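PDB 4FB5: probable oxidoreductase protein from Rhizobium etli, which probably acts as a nucleotide-dependent oxidoreductase of the GFO/IDH/MocA family, with a substrate that is not established. Local coordinates for residues 122-127 with 344-349; 153-158 with 214-219; 222-227 with 367-372. All coordinates share one frame; numbering follows the deposited sequence.

Contact 1 of 3, residues 122-127 with 344-349; sequences WCEKPM and DLKIIE
Trp-122 and Glu-124 meet Lys-346 and Glu-349 in a buried, largely polar contact. It joins the C-terminal end of strand 120-123, in the parallel Rossmann sheet, to the start of helix 344-358. The backbones stay apart: the nearest CA atoms, of Trp-122 and Glu-349, are 9.7 Å from each other. Trp-122 holds its CG anti to the backbone N (chi1 -170°), which sends the indole toward the helix. Its NE1 donates to Glu-349 OE1 at 2.7 Å. That oxygen lies in the indole plane, but the donor stands 35° out of the carboxylate plane on the anti side. The bond is bent (146°), and the carboxylate stands steeply to the ring. The benzo end of the indole rests on Lys-346, with CZ2 3.8 Å from its CE. Lys-346 bends at chi2 and carries its NZ past the ring to Glu-124. There NZ forms a salt bridge with the syn side of OE1, at 2.9 Å. A long salt bridge of 3.7 Å links the same NZ to Glu-349 OE1. One ammonium thus serves two carboxylates and probably offsets their repulsion. Asn-153 also bonds this ammonium, and His-40 NE2 is hydrogen-bonded to Glu-124 OE1. Glu-124, Lys-125 and Pro-126, the last after a cis peptide, form the Glu-Lys-Pro motif that follows the fifth Rossmann strand in the GFO/IDH/MocA family.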
loop_
_atom_site.group_PDB
_atom_site.type_symbol
_atom_site.label_atom_id
_atom_site.label_comp_id
_atom_site.label_asym_id
_atom_site.label_seq_id
_atom_site.Cartn_x
_atom_site.Cartn_y
_atom_site.Cartn_z
ATOM N N TRP A 122 -7.328 -33.073 -18.169
ATOM C CA TRP A 122 -6.953 -31.826 -17.497
ATOM C C TRP A 122 -6.003 -31.139 -18.419
ATOM O O TRP A 122 -4.851 -31.518 -18.563
ATOM C CB TRP A 122 -6.257 -32.124 -16.176
ATOM C CG TRP A 122 -6.042 -30.959 -15.307
ATOM C CD1 TRP A 122 -6.526 -29.703 -15.490
ATOM C CD2 TRP A 122 -5.306 -30.933 -14.082
ATOM N NE1 TRP A 122 -6.117 -28.890 -14.467
ATOM C CE2 TRP A 122 -5.372 -29.623 -13.585
ATOM C CE3 TRP A 122 -4.576 -31.884 -13.370
ATOM C CZ2 TRP A 122 -4.752 -29.242 -12.401
ATOM C CZ3 TRP A 122 -3.938 -31.487 -12.179
ATOM C CH2 TRP A 122 -4.036 -30.182 -11.722
ATOM N N CYS A 123 -6.527 -30.123 -19.067
ATOM C CA CYS A 123 -5.857 -29.501 -20.174
ATOM C C CYS A 123 -5.563 -28.061 -19.830
ATOM O O CYS A 123 -6.407 -27.380 -19.245
ATOM C CB CYS A 123 -6.749 -29.574 -21.396
ATOM S SG CYS A 123 -5.994 -29.009 -22.941
ATOM N N GLU A 124 -4.372 -27.603 -20.190
ATOM C CA GLU A 124 -4.016 -26.214 -20.028
ATOM C C GLU A 124 -4.801 -25.396 -21.002
ATOM O O GLU A 124 -5.194 -25.887 -22.059
ATOM C CB GLU A 124 -2.511 -25.981 -20.212
ATOM C CG GLU A 124 -1.731 -26.293 -18.955
ATOM C CD GLU A 124 -2.367 -25.659 -17.714
ATOM O OE1 GLU A 124 -2.561 -26.378 -16.707
ATOM O OE2 GLU A 124 -2.682 -24.430 -17.756
ATOM N N LYS A 125 -5.051 -24.154 -20.622
ATOM C CA LYS A 125 -5.692 -23.219 -21.501
ATOM C C LYS A 125 -4.701 -22.958 -22.646
ATOM O O LYS A 125 -3.504 -23.135 -22.460
ATOM C CB LYS A 125 -6.054 -21.975 -20.700
ATOM C CG LYS A 125 -5.298 -20.708 -21.039
ATOM C CD LYS A 125 -3.945 -20.532 -20.371
ATOM C CE LYS A 125 -3.401 -19.190 -20.806
ATOM N NZ LYS A 125 -2.005 -19.286 -21.226
ATOM N N PRO A 126 -5.192 -22.630 -23.856
ATOM C CA PRO A 126 -6.577 -22.568 -24.242
ATOM C C PRO A 126 -6.978 -23.947 -24.776
ATOM O O PRO A 126 -6.245 -24.938 -24.570
ATOM C CB PRO A 126 -6.559 -21.531 -25.385
ATOM C CG PRO A 126 -5.144 -20.984 -25.446
ATOM C CD PRO A 126 -4.378 -22.188 -24.992
HETATM N N MSE A 127 -8.139 -24.019 -25.420
HETATM C CA MSE A 127 -8.546 -25.260 -26.028
HETATM C C MSE A 127 -7.877 -25.388 -27.366
HETATM O O MSE A 127 -7.143 -26.343 -27.580
HETATM C CB MSE A 127 -10.049 -25.334 -26.161
HETATM C CG MSE A 127 -10.684 -25.491 -24.836
HETATM SE SE MSE A 127 -12.584 -25.272 -24.921
HETATM C CE MSE A 127 -12.963 -27.153 -25.143
ATOM N N ASP A 344 -0.081 -23.523 -5.020
ATOM C CA ASP A 344 -1.185 -23.941 -4.195
ATOM C C ASP A 344 -2.521 -23.928 -4.979
ATOM O O ASP A 344 -3.408 -24.776 -4.757
ATOM C CB ASP A 344 -1.195 -23.163 -2.876
ATOM C CG ASP A 344 0.070 -23.476 -1.982
ATOM O OD1 ASP A 344 0.543 -24.653 -2.002
ATOM O OD2 ASP A 344 0.588 -22.558 -1.262
ATOM N N LEU A 345 -2.645 -23.024 -5.943
ATOM C CA LEU A 345 -3.863 -22.939 -6.730
ATOM C C LEU A 345 -4.048 -24.107 -7.684
ATOM O O LEU A 345 -5.160 -24.383 -8.109
ATOM C CB LEU A 345 -3.862 -21.675 -7.566
ATOM C CG LEU A 345 -3.635 -20.346 -6.869
ATOM C CD1 LEU A 345 -3.406 -19.327 -7.937
ATOM C CD2 LEU A 345 -4.820 -19.973 -6.021
ATOM N N LYS A 346 -2.960 -24.764 -8.062
ATOM C CA LYS A 346 -3.070 -25.897 -8.942
ATOM C C LYS A 346 -3.529 -27.126 -8.164
ATOM O O LYS A 346 -4.244 -27.957 -8.717
ATOM C CB LYS A 346 -1.766 -26.193 -9.676
ATOM C CG LYS A 346 -1.978 -26.673 -11.134
ATOM C CD LYS A 346 -2.529 -25.548 -12.015
ATOM C CE LYS A 346 -2.944 -26.001 -13.411
ATOM N NZ LYS A 346 -3.054 -24.818 -14.361
ATOM N N ILE A 347 -3.145 -27.220 -6.894
ATOM C CA ILE A 347 -3.538 -28.323 -6.019
ATOM C C ILE A 347 -5.060 -28.312 -5.800
ATOM O O ILE A 347 -5.730 -29.340 -5.893
ATOM C CB ILE A 347 -2.838 -28.205 -4.647
ATOM C CG1 ILE A 347 -1.326 -28.352 -4.775
ATOM C CG2 ILE A 347 -3.413 -29.198 -3.661
ATOM C CD1 ILE A 347 -0.558 -28.103 -3.470
ATOM N N ILE A 348 -5.606 -27.132 -5.516
ATOM C CA ILE A 348 -7.044 -26.956 -5.351
ATOM C C ILE A 348 -7.752 -27.325 -6.659
ATOM O O ILE A 348 -8.710 -28.088 -6.661
ATOM C CB ILE A 348 -7.323 -25.520 -4.958
ATOM C CG1 ILE A 348 -6.817 -25.277 -3.538
ATOM C CG2 ILE A 348 -8.781 -25.183 -5.089
ATOM C CD1 ILE A 348 -6.561 -23.815 -3.193
ATOM N N GLU A 349 -7.280 -26.807 -7.786
ATOM C CA GLU A 349 -7.866 -27.190 -9.081
ATOM C C GLU A 349 -7.816 -28.721 -9.310
ATOM O O GLU A 349 -8.768 -29.307 -9.766
ATOM C CB GLU A 349 -7.160 -26.458 -10.212
ATOM C CG GLU A 349 -7.719 -26.759 -11.578
ATOM C CD GLU A 349 -7.113 -25.885 -12.657
ATOM O OE1 GLU A 349 -6.182 -26.396 -13.323
ATOM O OE2 GLU A 349 -7.558 -24.701 -12.823
#

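Contact 2 of 3, residues 153-158 with 214-219; sequences NYIQNP and PLSLLW
The backbones come closest at Ile-155 and Leu-217, whose CA atoms are 6.0 Å apart, where a short 3-10 turn lies against the side of a helix. The turn, residues 154-156, belongs to the loop that leaves the last strand of the Rossmann sheet. Helix 206-221 packs on the sheet of the C-terminal domain: Pro-214 and Leu-218 rest on strand 175-183 behind it. The contact therefore sits where the two domains of the GFO/IDH/MocA fold join. It is buried and mostly apolar. Ile-155 has CG1 beside its backbone N and anti to the carbonyl carbon (chi1 -64°). This carries CD1 in among the atoms of Ser-216 and Leu-217. The side chains of Ile-155 and Leu-217 run alongside each other, pointing opposite ways. Their methyl ends meet, though the modelled separation is doubtful. Leu-217 CD2 also reaches the start of the turn and lies 4.2 Å from Tyr-154 CB. Tyr-154 takes part through its CB end, because its ring leads away from the helix. That ring meets His-213 edge-to-face and packs on His-338 of the second subunit. Asn-153 ND2 sits over the centre of one face, 3.6 Å above the ring plane. Beyond the turn, Asn-157 is the N-cap of helix 158-168, and its OD1 accepts from the N of Val-159. Ser-216 turns its OG back along its own helix to bond His-213 O, and Ile-155 CG1 lies 3.8 Å from that OG.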
loop_
_atom_site.group_PDB
_atom_site.type_symbol
_atom_site.label_atom_id
_atom_site.label_comp_id
_atom_site.label_asym_id
_atom_site.label_seq_id
_atom_site.Cartn_x
_atom_site.Cartn_y
_atom_site.Cartn_z
ATOM N N ASN A 153 -6.704 -21.564 -13.284
ATOM C CA ASN A 153 -6.468 -21.708 -11.832
ATOM C C ASN A 153 -6.780 -20.502 -10.951
ATOM O O ASN A 153 -7.116 -20.662 -9.801
ATOM C CB ASN A 153 -5.049 -22.153 -11.574
ATOM C CG ASN A 153 -4.087 -21.461 -12.464
ATOM O OD1 ASN A 153 -3.565 -22.071 -13.396
ATOM N ND2 ASN A 153 -3.902 -20.158 -12.260
ATOM N N TYR A 154 -6.666 -19.296 -11.483
ATOM C CA TYR A 154 -6.976 -18.109 -10.696
ATOM C C TYR A 154 -8.305 -18.238 -9.938
ATOM O O TYR A 154 -8.358 -17.905 -8.746
ATOM C CB TYR A 154 -6.882 -16.860 -11.567
ATOM C CG TYR A 154 -5.468 -16.713 -12.006
ATOM C CD1 TYR A 154 -4.452 -16.522 -11.069
ATOM C CD2 TYR A 154 -5.117 -16.801 -13.318
ATOM C CE1 TYR A 154 -3.158 -16.402 -11.440
ATOM C CE2 TYR A 154 -3.794 -16.697 -13.707
ATOM C CZ TYR A 154 -2.824 -16.493 -12.763
ATOM O OH TYR A 154 -1.503 -16.381 -13.139
ATOM N N ILE A 155 -9.325 -18.751 -10.640
ATOM C CA ILE A 155 -10.644 -19.196 -10.106
ATOM C C ILE A 155 -10.607 -19.918 -8.773
ATOM O O ILE A 155 -11.537 -19.796 -8.000
ATOM C CB ILE A 155 -11.345 -20.170 -11.103
ATOM C CG1 ILE A 155 -11.684 -19.483 -12.405
ATOM C CG2 ILE A 155 -12.612 -20.700 -10.604
ATOM C CD1 ILE A 155 -11.917 -17.983 -12.281
ATOM N N GLN A 156 -9.550 -20.666 -8.486
ATOM C CA GLN A 156 -9.549 -21.514 -7.305
ATOM C C GLN A 156 -9.005 -20.877 -6.048
ATOM O O GLN A 156 -9.064 -21.491 -4.976
ATOM C CB GLN A 156 -8.739 -22.794 -7.549
ATOM C CG GLN A 156 -9.102 -23.615 -8.726
ATOM C CD GLN A 156 -10.507 -24.124 -8.699
ATOM O OE1 GLN A 156 -11.096 -24.366 -9.759
ATOM N NE2 GLN A 156 -11.069 -24.301 -7.496
ATOM N N ASN A 157 -8.442 -19.682 -6.156
ATOM C CA ASN A 157 -7.945 -18.952 -4.974
ATOM C C ASN A 157 -9.055 -18.910 -3.961
ATOM O O ASN A 157 -10.174 -18.607 -4.319
ATOM C CB ASN A 157 -7.573 -17.528 -5.379
ATOM C CG ASN A 157 -6.864 -16.729 -4.269
ATOM O OD1 ASN A 157 -6.940 -17.034 -3.076
ATOM N ND2 ASN A 157 -6.202 -15.657 -4.683
ATOM N N PRO A 158 -8.757 -19.241 -2.705
ATOM C CA PRO A 158 -9.719 -19.079 -1.628
ATOM C C PRO A 158 -10.294 -17.674 -1.509
ATOM O O PRO A 158 -11.513 -17.524 -1.195
ATOM C CB PRO A 158 -8.900 -19.383 -0.374
ATOM C CG PRO A 158 -7.876 -20.353 -0.825
ATOM C CD PRO A 158 -7.527 -19.923 -2.234
ATOM N N PRO A 214 -9.012 -13.398 -16.925
ATOM C CA PRO A 214 -10.030 -12.485 -16.421
ATOM C C PRO A 214 -11.445 -12.889 -16.851
ATOM O O PRO A 214 -12.367 -12.780 -16.060
ATOM C CB PRO A 214 -9.614 -11.120 -16.990
ATOM C CG PRO A 214 -8.356 -11.318 -17.765
ATOM C CD PRO A 214 -7.821 -12.683 -17.407
ATOM N N LEU A 215 -11.637 -13.375 -18.079
ATOM C CA LEU A 215 -12.985 -13.842 -18.423
ATOM C C LEU A 215 -13.338 -15.068 -17.601
ATOM O O LEU A 215 -14.484 -15.195 -17.140
ATOM C CB LEU A 215 -13.157 -14.198 -19.887
ATOM C CG LEU A 215 -12.763 -13.235 -20.973
ATOM C CD1 LEU A 215 -13.109 -13.945 -22.243
ATOM C CD2 LEU A 215 -13.496 -11.897 -20.868
ATOM N N SER A 216 -12.384 -15.967 -17.389
ATOM C CA SER A 216 -12.713 -17.070 -16.530
ATOM C C SER A 216 -13.152 -16.510 -15.195
ATOM O O SER A 216 -14.093 -17.036 -14.589
ATOM C CB SER A 216 -11.580 -18.082 -16.397
ATOM O OG SER A 216 -10.560 -17.673 -15.512
ATOM N N LEU A 217 -12.537 -15.402 -14.747
ATOM C CA LEU A 217 -12.997 -14.851 -13.471
ATOM C C LEU A 217 -14.401 -14.249 -13.538
ATOM O O LEU A 217 -15.226 -14.512 -12.656
ATOM C CB LEU A 217 -11.998 -13.875 -12.846
ATOM C CG LEU A 217 -10.665 -14.475 -12.372
ATOM C CD1 LEU A 217 -9.698 -13.324 -12.101
ATOM C CD2 LEU A 217 -10.811 -15.406 -11.145
ATOM N N LEU A 218 -14.681 -13.463 -14.583
ATOM C CA LEU A 218 -16.003 -12.905 -14.734
ATOM C C LEU A 218 -17.041 -14.042 -14.832
ATOM O O LEU A 218 -18.220 -13.860 -14.444
ATOM C CB LEU A 218 -16.069 -11.954 -15.921
ATOM C CG LEU A 218 -15.080 -10.779 -15.830
ATOM C CD1 LEU A 218 -15.276 -9.785 -16.895
ATOM C CD2 LEU A 218 -15.130 -10.061 -14.503
ATOM N N TRP A 219 -16.585 -15.214 -15.294
ATOM C CA TRP A 219 -17.482 -16.299 -15.538
ATOM C C TRP A 219 -17.873 -16.833 -14.201
ATOM O O TRP A 219 -19.048 -16.895 -13.857
ATOM C CB TRP A 219 -16.831 -17.410 -16.361
ATOM C CG TRP A 219 -17.696 -18.605 -16.361
ATOM C CD1 TRP A 219 -18.864 -18.761 -17.062
ATOM C CD2 TRP A 219 -17.554 -19.800 -15.552
ATOM N NE1 TRP A 219 -19.444 -19.987 -16.769
ATOM C CE2 TRP A 219 -18.654 -20.651 -15.864
ATOM C CE3 TRP A 219 -16.578 -20.263 -14.654
ATOM C CZ2 TRP A 219 -18.810 -21.930 -15.292
ATOM C CZ3 TRP A 219 -16.735 -21.542 -14.088
ATOM C CH2 TRP A 219 -17.857 -22.348 -14.404
#

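Contact 3 of 3, residues 222-227 with 367-372; sequences FGHVEA and FKDGLR
His-224 and Arg-372 bury the most surface here, and Asp-369 comes next. They join the turn between helix 206-221 and strand 225-233 to the first turns of helix 367-385. His-224 points its imidazole at the helix. Its NE2 donates to Asp-369 OD1 at 3.1 Å, and the bond is nearly straight (168°). The acceptor lies close to the ring plane, at the ring edge, and is met on the anti side of the carboxylate, 30° out of the carboxylate plane. The two side chains cross at about a right angle. This His-carboxylate bond probably fixes the rotation of the imidazole. Arg-372, one turn further along the helix, covers a face of the same ring. Its CG is anti to the backbone N (chi1 179°) and stands over the ring centre in what looks like a CH-pi contact, modelled too close to be trusted in detail. The chain then bends at chi2 and runs along the histidine in the opposite sense. Its guanidinium ends up nearly parallel to the imidazole, with His-224 CB 3.9 Å above the guanidinium plane. From there NH2 donates to the backbone O of Val-225 at 2.7 Å. The arginine thus touches the histidine side chain and the backbone at the start of the strand. The strand opens with a classic beta bulge, where Glu-226 and Ala-227 face Arg-260. On another side of helix 367-385, Phe-367 and Leu-371 pack on helix 131-143 of the Rossmann domain. The helix therefore bridges that domain and the mixed C-terminal sheet, the two-domain build of the GFO/IDH/MocA family.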
loop_
_atom_site.group_PDB
_atom_site.type_symbol
_atom_site.label_atom_id
_atom_site.label_comp_id
_atom_site.label_asym_id
_atom_site.label_seq_id
_atom_site.Cartn_x
_atom_site.Cartn_y
_atom_site.Cartn_z
ATOM N N PHE A 222 -19.938 -14.129 -12.297
ATOM C CA PHE A 222 -21.127 -13.553 -12.887
ATOM C C PHE A 222 -21.725 -14.444 -13.961
ATOM O O PHE A 222 -22.763 -15.078 -13.764
ATOM C CB PHE A 222 -20.803 -12.163 -13.449
ATOM C CG PHE A 222 -20.324 -11.185 -12.396
ATOM C CD1 PHE A 222 -21.155 -10.830 -11.338
ATOM C CD2 PHE A 222 -19.018 -10.673 -12.437
ATOM C CE1 PHE A 222 -20.711 -9.950 -10.355
ATOM C CE2 PHE A 222 -18.547 -9.804 -11.474
ATOM C CZ PHE A 222 -19.385 -9.431 -10.427
ATOM N N GLY A 223 -21.067 -14.459 -15.105
ATOM C CA GLY A 223 -21.307 -15.435 -16.110
ATOM C C GLY A 223 -20.619 -14.958 -17.363
ATOM O O GLY A 223 -19.649 -14.179 -17.299
ATOM N N HIS A 224 -21.123 -15.447 -18.494
ATOM C CA HIS A 224 -20.520 -15.242 -19.789
ATOM C C HIS A 224 -20.706 -13.827 -20.373
ATOM O O HIS A 224 -21.464 -13.024 -19.858
ATOM C CB HIS A 224 -21.013 -16.325 -20.735
ATOM C CG HIS A 224 -20.346 -17.649 -20.530
ATOM N ND1 HIS A 224 -19.000 -17.850 -20.760
ATOM C CD2 HIS A 224 -20.842 -18.846 -20.134
ATOM C CE1 HIS A 224 -18.689 -19.109 -20.504
ATOM N NE2 HIS A 224 -19.793 -19.740 -20.131
ATOM N N VAL A 225 -19.980 -13.520 -21.436
ATOM C CA VAL A 225 -19.940 -12.163 -21.975
ATOM C C VAL A 225 -20.929 -12.022 -23.136
ATOM O O VAL A 225 -21.117 -12.967 -23.918
ATOM C CB VAL A 225 -18.512 -11.878 -22.449
ATOM C CG1 VAL A 225 -18.419 -10.560 -23.057
ATOM C CG2 VAL A 225 -17.620 -11.900 -21.271
ATOM N N GLU A 226 -21.542 -10.857 -23.294
ATOM C CA GLU A 226 -22.682 -10.778 -24.229
ATOM C C GLU A 226 -22.533 -9.835 -25.383
ATOM O O GLU A 226 -22.986 -10.143 -26.467
ATOM C CB GLU A 226 -24.009 -10.557 -23.501
ATOM C CG GLU A 226 -24.411 -11.810 -22.691
ATOM C CD GLU A 226 -25.454 -11.520 -21.582
ATOM O OE1 GLU A 226 -26.108 -10.424 -21.619
ATOM O OE2 GLU A 226 -25.615 -12.409 -20.682
ATOM N N ALA A 227 -21.909 -8.699 -25.167
ATOM C CA ALA A 227 -21.519 -7.850 -26.259
ATOM C C ALA A 227 -20.118 -7.358 -25.896
ATOM O O ALA A 227 -19.788 -7.319 -24.717
ATOM C CB ALA A 227 -22.478 -6.721 -26.390
ATOM N N PHE A 367 -15.010 -27.901 -20.746
ATOM C CA PHE A 367 -14.949 -27.619 -22.142
ATOM C C PHE A 367 -16.162 -26.894 -22.633
ATOM O O PHE A 367 -16.080 -26.140 -23.594
ATOM C CB PHE A 367 -14.743 -28.915 -22.904
ATOM C CG PHE A 367 -13.313 -29.399 -22.892
ATOM C CD1 PHE A 367 -12.802 -30.110 -23.973
ATOM C CD2 PHE A 367 -12.473 -29.128 -21.798
ATOM C CE1 PHE A 367 -11.489 -30.562 -23.961
ATOM C CE2 PHE A 367 -11.173 -29.579 -21.769
ATOM C CZ PHE A 367 -10.666 -30.294 -22.856
ATOM N N LYS A 368 -17.286 -27.112 -21.975
ATOM C CA LYS A 368 -18.487 -26.457 -22.416
ATOM C C LYS A 368 -18.378 -24.969 -22.115
ATOM O O LYS A 368 -18.644 -24.141 -22.971
ATOM C CB LYS A 368 -19.729 -27.060 -21.747
ATOM C CG LYS A 368 -21.060 -26.482 -22.323
ATOM C CD LYS A 368 -22.265 -26.905 -21.491
ATOM C CE LYS A 368 -23.545 -26.367 -22.132
ATOM N NZ LYS A 368 -24.720 -26.513 -21.202
ATOM N N ASP A 369 -17.954 -24.635 -20.897
ATOM C CA ASP A 369 -17.794 -23.249 -20.502
ATOM C C ASP A 369 -16.540 -22.577 -21.085
ATOM O O ASP A 369 -16.568 -21.375 -21.414
ATOM C CB ASP A 369 -17.851 -23.153 -19.003
ATOM C CG ASP A 369 -19.277 -23.275 -18.470
ATOM O OD1 ASP A 369 -20.170 -22.588 -19.026
ATOM O OD2 ASP A 369 -19.484 -24.043 -17.489
ATOM N N GLY A 370 -15.475 -23.365 -21.265
ATOM C CA GLY A 370 -14.268 -22.856 -21.898
ATOM C C GLY A 370 -14.503 -22.468 -23.341
ATOM O O GLY A 370 -14.000 -21.423 -23.831
ATOM N N LEU A 371 -15.268 -23.307 -24.044
ATOM C CA LEU A 371 -15.553 -23.022 -25.446
ATOM C C LEU A 371 -16.350 -21.752 -25.522
ATOM O O LEU A 371 -16.169 -20.883 -26.399
ATOM C CB LEU A 371 -16.372 -24.146 -26.107
ATOM C CG LEU A 371 -16.746 -23.726 -27.552
ATOM C CD1 LEU A 371 -15.612 -23.929 -28.573
ATOM C CD2 LEU A 371 -18.036 -24.349 -28.031
ATOM N N ARG A 372 -17.278 -21.657 -24.591
ATOM C CA ARG A 372 -18.086 -20.450 -24.569
ATOM C C ARG A 372 -17.174 -19.214 -24.309
ATOM O O ARG A 372 -17.338 -18.191 -24.967
ATOM C CB ARG A 372 -19.330 -20.613 -23.641
ATOM C CG ARG A 372 -20.239 -19.380 -23.529
ATOM C CD ARG A 372 -20.684 -18.826 -24.821
ATOM N NE ARG A 372 -21.556 -17.669 -24.629
ATOM C CZ ARG A 372 -21.163 -16.386 -24.658
ATOM N NH1 ARG A 372 -19.881 -16.039 -24.857
ATOM N NH2 ARG A 372 -22.068 -15.430 -24.500
#

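Overall arrangement
The three contacts lie at the junction of the two domains. Contacts 1 and 2 have centres about 11 Å apart and touch directly: Leu-345 packs on Asn-157, and Ile-348 on Gln-156. Contact 2 is nested within the loop closed by contact 1. Contacts 2 and 3 are about 12 Å apart between centres. Trp-219, at the end of the contact 2 helix segment, touches His-224 and Asp-369 of contact 3. Contacts 1 and 3 have centres about 17 Å apart, yet selenomethionine Met-127 packs against Phe-367 and Leu-371. In contact 1, Glu-124 lies near, without touching, a Gly-32, Gly-34, Gly-37 turn that resembles a Rossmann nucleotide-binding motif.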